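Local structure of putative acetamidase/formamidase (Yersinia enterocolitica subsp. palearctica serotype O:3, 5UBU) at residues G66-L78 against D140-D152. The protein probably hydrolyses carbon–nitrogen bonds other than peptide bonds in linear amides, as an acetamidase or formamidase would. Numbering follows the deposited sequence.
Sequences GAISSEQDIPSQL and DPLPEKVRMIKLD
With CG set anti to its own carbonyl carbon (chi1 -68°) and the chain extended beyond it, the side chain of E71 reaches over the V146-M148 backbone, beside R147 and pointing the same way; E144, whose CG is anti to the backbone N (chi1 -162°), stretches instead toward P75 and S76. The two glutamates reach across in opposite senses: E71 from a turn to strand 145-151, E144 from the other segment to the start of a helix. E71 OE2 takes the backbone N-H of M148 through its anti lone pair, at 3.0 Å from M148 N and nearly straight (167°). R147 NE, 3.1 Å from the same OE2, gives a hydrogen bond within a salt bridge and meets it from above the carboxylate plane, while OE2 lies in the guanidinium plane; the two planes stand nearly perpendicular. A water joins E71 OE2, R147 NH2 and M148 O. The arginine is also held from outside, by the carbonyl of W158 and a cation-pi contact with its ring.

The fold element docked here is a type I beta turn, S70 to D73, laid on strand 145-151, which lies between strands 117-122 and 155-157 in a four-stranded antiparallel sheet. D73 OD2 accepts from S69 N at 2.9 Å, and S70 OG receives Q72 N in an ST turn. Under the turn V146 spreads its two methyls: CG1 meets I68 CG2 at 3.7 Å, and CG2 reaches P75 CD at 3.7 Å. Alongside, CE of selenomethionine M148 lies 3.4 Å from S69 O.

At the start of helix 75-78, whose N-cap is I74, E144 OE1 accepts from S76 OG at 2.7 Å through its syn lone pair. CG of E144 meets the ring of P75 from the opposite direction, 3.6 Å from P75 CD.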
loop_
_atom_site.group_PDB
_atom_site.type_symbol
_atom_site.label_atom_id
_atom_site.label_comp_id
_atom_site.label_asym_id
_atom_site.label_seq_id
_atom_site.Cartn_x
_atom_site.Cartn_y
_atom_site.Cartn_z
ATOM N N GLY B 66 -15.032 27.908 -11.734
ATOM C CA GLY B 66 -15.906 28.952 -11.211
ATOM C C GLY B 66 -17.270 28.526 -10.680
ATOM O O GLY B 66 -18.112 29.381 -10.381
ATOM N N ALA B 67 -17.488 27.219 -10.523
ATOM C CA ALA B 67 -18.784 26.713 -10.045
ATOM C C ALA B 67 -19.087 27.064 -8.596
ATOM O O ALA B 67 -20.256 27.084 -8.200
ATOM C CB ALA B 67 -18.863 25.208 -10.232
ATOM N N ILE B 68 -18.042 27.333 -7.811
ATOM C CA ILE B 68 -18.196 27.680 -6.397
ATOM C C ILE B 68 -17.842 29.149 -6.176
ATOM O O ILE B 68 -16.764 29.597 -6.545
ATOM C CB ILE B 68 -17.344 26.750 -5.505
ATOM C CG1 ILE B 68 -17.824 25.308 -5.675
ATOM C CG2 ILE B 68 -17.456 27.144 -4.040
ATOM C CD1 ILE B 68 -17.062 24.299 -4.849
ATOM N N SER B 69 -18.765 29.888 -5.568
ATOM C CA SER B 69 -18.579 31.323 -5.317
ATOM C C SER B 69 -19.153 31.799 -3.970
ATOM O O SER B 69 -19.247 33.000 -3.720
ATOM C CB SER B 69 -19.211 32.107 -6.475
ATOM O OG SER B 69 -20.570 31.754 -6.654
ATOM N N SER B 70 -19.522 30.854 -3.111
ATOM C CA SER B 70 -20.079 31.164 -1.800
ATOM C C SER B 70 -19.761 30.079 -0.786
ATOM O O SER B 70 -19.762 28.890 -1.119
ATOM C CB SER B 70 -21.599 31.294 -1.900
ATOM O OG SER B 70 -22.179 31.438 -0.618
ATOM N N GLU B 71 -19.520 30.479 0.462
ATOM C CA GLU B 71 -19.264 29.497 1.512
ATOM C C GLU B 71 -20.518 28.652 1.818
ATOM O O GLU B 71 -20.414 27.600 2.442
ATOM C CB GLU B 71 -18.691 30.140 2.779
ATOM C CG GLU B 71 -17.285 30.683 2.583
ATOM C CD GLU B 71 -16.600 31.117 3.874
ATOM O OE1 GLU B 71 -17.243 31.118 4.940
ATOM O OE2 GLU B 71 -15.398 31.454 3.818
ATOM N N GLN B 72 -21.686 29.100 1.363
ATOM C CA GLN B 72 -22.945 28.350 1.538
ATOM C C GLN B 72 -23.202 27.360 0.386
ATOM O O GLN B 72 -24.230 26.684 0.371
ATOM C CB GLN B 72 -24.164 29.257 1.799
ATOM C CG GLN B 72 -24.180 29.873 3.200
ATOM C CD GLN B 72 -23.119 30.952 3.373
ATOM O OE1 GLN B 72 -22.188 30.823 4.175
ATOM N NE2 GLN B 72 -23.258 32.035 2.607
ATOM N N ASP B 73 -22.271 27.276 -0.571
ATOM C CA ASP B 73 -22.384 26.323 -1.676
ATOM C C ASP B 73 -22.144 24.917 -1.147
ATOM O O ASP B 73 -21.426 24.718 -0.172
ATOM C CB ASP B 73 -21.382 26.616 -2.809
ATOM C CG ASP B 73 -21.725 27.870 -3.610
ATOM O OD1 ASP B 73 -22.858 28.380 -3.498
ATOM O OD2 ASP B 73 -20.868 28.329 -4.389
ATOM N N ILE B 74 -22.750 23.952 -1.825
ATOM C CA ILE B 74 -22.671 22.550 -1.462
ATOM C C ILE B 74 -21.965 21.809 -2.602
ATOM O O ILE B 74 -22.574 21.547 -3.640
ATOM C CB ILE B 74 -24.091 21.993 -1.218
ATOM C CG1 ILE B 74 -24.779 22.802 -0.102
ATOM C CG2 ILE B 74 -24.036 20.515 -0.836
ATOM C CD1 ILE B 74 -26.236 22.470 0.102
ATOM N N PRO B 75 -20.660 21.494 -2.417
ATOM C CA PRO B 75 -19.855 20.794 -3.413
ATOM C C PRO B 75 -20.482 19.545 -4.060
ATOM O O PRO B 75 -20.377 19.391 -5.267
ATOM C CB PRO B 75 -18.607 20.416 -2.626
ATOM C CG PRO B 75 -18.439 21.516 -1.648
ATOM C CD PRO B 75 -19.803 22.066 -1.360
ATOM N N SER B 76 -21.130 18.680 -3.282
ATOM C CA SER B 76 -21.735 17.454 -3.836
ATOM C C SER B 76 -22.839 17.737 -4.855
ATOM O O SER B 76 -23.115 16.901 -5.711
ATOM C CB SER B 76 -22.282 16.556 -2.726
ATOM O OG SER B 76 -23.310 17.202 -1.993
ATOM N N GLN B 77 -23.462 18.912 -4.754
ATOM C CA GLN B 77 -24.532 19.320 -5.674
ATOM C C GLN B 77 -24.019 20.131 -6.874
ATOM O O GLN B 77 -24.692 20.195 -7.901
ATOM C CB GLN B 77 -25.591 20.128 -4.924
ATOM C CG GLN B 77 -26.306 19.331 -3.844
ATOM C CD GLN B 77 -27.291 20.161 -3.035
ATOM O OE1 GLN B 77 -27.451 21.371 -3.248
ATOM N NE2 GLN B 77 -27.949 19.512 -2.085
ATOM N N LEU B 78 -22.837 20.738 -6.746
ATOM C CA LEU B 78 -22.258 21.548 -7.829
ATOM C C LEU B 78 -21.099 20.890 -8.595
ATOM O O LEU B 78 -20.741 21.355 -9.673
ATOM C CB LEU B 78 -21.785 22.896 -7.272
ATOM C CG LEU B 78 -22.833 23.769 -6.581
ATOM C CD1 LEU B 78 -22.161 25.031 -6.044
ATOM C CD2 LEU B 78 -23.970 24.136 -7.522
ATOM N N ASP B 140 -19.754 7.701 7.108
ATOM C CA ASP B 140 -20.358 8.900 6.557
ATOM C C ASP B 140 -19.231 9.802 6.090
ATOM O O ASP B 140 -18.154 9.811 6.689
ATOM C CB ASP B 140 -21.189 9.647 7.608
ATOM C CG ASP B 140 -22.446 8.909 8.001
ATOM O OD1 ASP B 140 -22.963 8.141 7.170
ATOM O OD2 ASP B 140 -22.939 9.130 9.128
ATOM N N PRO B 141 -19.469 10.562 5.008
ATOM C CA PRO B 141 -18.424 11.458 4.544
ATOM C C PRO B 141 -18.232 12.597 5.539
ATOM O O PRO B 141 -19.085 12.828 6.397
ATOM C CB PRO B 141 -18.984 11.985 3.220
ATOM C CG PRO B 141 -20.471 11.912 3.389
ATOM C CD PRO B 141 -20.713 10.692 4.217
ATOM N N LEU B 142 -17.113 13.293 5.421
ATOM C CA LEU B 142 -16.820 14.417 6.297
ATOM C C LEU B 142 -17.745 15.580 5.967
ATOM O O LEU B 142 -18.365 15.604 4.898
ATOM C CB LEU B 142 -15.368 14.867 6.127
ATOM C CG LEU B 142 -14.280 13.823 6.363
ATOM C CD1 LEU B 142 -12.933 14.493 6.143
ATOM C CD2 LEU B 142 -14.394 13.236 7.766
ATOM N N PRO B 143 -17.852 16.555 6.881
ATOM C CA PRO B 143 -18.711 17.683 6.583
ATOM C C PRO B 143 -18.297 18.356 5.303
ATOM O O PRO B 143 -17.120 18.395 4.939
ATOM C CB PRO B 143 -18.506 18.611 7.779
ATOM C CG PRO B 143 -18.197 17.680 8.887
ATOM C CD PRO B 143 -17.297 16.658 8.240
ATOM N N GLU B 144 -19.294 18.890 4.640
ATOM C CA GLU B 144 -19.128 19.538 3.376
ATOM C C GLU B 144 -18.846 21.020 3.634
ATOM O O GLU B 144 -19.744 21.770 3.956
ATOM C CB GLU B 144 -20.410 19.261 2.597
ATOM C CG GLU B 144 -20.328 19.469 1.111
ATOM C CD GLU B 144 -21.376 18.665 0.346
ATOM O OE1 GLU B 144 -21.324 18.716 -0.895
ATOM O OE2 GLU B 144 -22.224 17.974 0.957
ATOM N N LYS B 145 -17.575 21.408 3.538
ATOM C CA LYS B 145 -17.138 22.794 3.774
ATOM C C LYS B 145 -16.522 23.513 2.573
ATOM O O LYS B 145 -15.940 22.898 1.685
ATOM C CB LYS B 145 -16.144 22.864 4.945
ATOM C CG LYS B 145 -16.728 23.218 6.301
ATOM C CD LYS B 145 -17.696 22.204 6.875
ATOM C CE LYS B 145 -18.470 22.828 8.043
ATOM N NZ LYS B 145 -17.596 23.434 9.091
ATOM N N VAL B 146 -16.649 24.837 2.602
ATOM C CA VAL B 146 -16.114 25.732 1.585
ATOM C C VAL B 146 -15.604 27.002 2.265
ATOM O O VAL B 146 -16.279 27.575 3.132
ATOM C CB VAL B 146 -17.192 26.148 0.548
ATOM C CG1 VAL B 146 -16.643 27.169 -0.440
ATOM C CG2 VAL B 146 -17.721 24.925 -0.185
ATOM N N ARG B 147 -14.416 27.436 1.865
ATOM C CA ARG B 147 -13.819 28.654 2.382
ATOM C C ARG B 147 -13.488 29.566 1.210
ATOM O O ARG B 147 -12.807 29.142 0.293
ATOM C CB ARG B 147 -12.552 28.345 3.150
ATOM C CG ARG B 147 -12.735 27.635 4.479
ATOM C CD ARG B 147 -13.513 28.456 5.512
ATOM N NE ARG B 147 -13.271 29.894 5.372
ATOM C CZ ARG B 147 -12.202 30.561 5.814
ATOM N NH1 ARG B 147 -11.205 29.946 6.438
ATOM N NH2 ARG B 147 -12.121 31.876 5.622
HETATM N N MSE B 148 -13.997 30.801 1.240
HETATM C CA MSE B 148 -13.739 31.809 0.208
HETATM C C MSE B 148 -12.681 32.659 0.847
HETATM O O MSE B 148 -12.941 33.371 1.799
HETATM C CB MSE B 148 -14.955 32.665 -0.071
HETATM C CG MSE B 148 -16.073 31.881 -0.744
HETATM SE SE MSE B 148 -15.641 31.813 -2.653
HETATM C CE MSE B 148 -15.951 33.661 -3.235
ATOM N N ILE B 149 -11.463 32.571 0.340
ATOM C CA ILE B 149 -10.340 33.300 0.891
ATOM C C ILE B 149 -9.918 34.447 -0.007
ATOM O O ILE B 149 -9.634 34.265 -1.182
ATOM C CB ILE B 149 -9.107 32.366 1.078
ATOM C CG1 ILE B 149 -9.486 31.068 1.802
ATOM C CG2 ILE B 149 -7.964 33.109 1.755
ATOM C CD1 ILE B 149 -10.343 31.286 3.017
ATOM N N LYS B 150 -9.859 35.634 0.574
ATOM C CA LYS B 150 -9.443 36.827 -0.143
ATOM C C LYS B 150 -7.940 36.675 -0.302
ATOM O O LYS B 150 -7.285 36.063 0.533
ATOM C CB LYS B 150 -9.780 38.050 0.706
ATOM C CG LYS B 150 -9.860 39.398 0.011
ATOM C CD LYS B 150 -10.312 40.457 1.045
ATOM C CE LYS B 150 -11.053 41.654 0.436
ATOM N NZ LYS B 150 -12.395 41.242 -0.087
ATOM N N LEU B 151 -7.386 37.190 -1.386
ATOM C CA LEU B 151 -5.942 37.071 -1.591
ATOM C C LEU B 151 -5.388 38.135 -2.511
ATOM O O LEU B 151 -6.140 38.810 -3.200
ATOM C CB LEU B 151 -5.571 35.647 -2.064
ATOM C CG LEU B 151 -6.291 34.980 -3.248
ATOM C CD1 LEU B 151 -5.982 35.670 -4.555
ATOM C CD2 LEU B 151 -5.880 33.525 -3.356
ATOM N N ASP B 152 -4.072 38.314 -2.450
ATOM C CA ASP B 152 -3.366 39.269 -3.299
ATOM C C ASP B 152 -1.969 38.705 -3.607
ATOM O O ASP B 152 -1.644 37.589 -3.183
ATOM C CB ASP B 152 -3.348 40.689 -2.680
ATOM C CG ASP B 152 -2.633 40.764 -1.336
ATOM O OD1 ASP B 152 -1.694 39.983 -1.079
ATOM O OD2 ASP B 152 -2.983 41.657 -0.542
HETATM O O HOH W 1 -13.920 33.506 4.589
#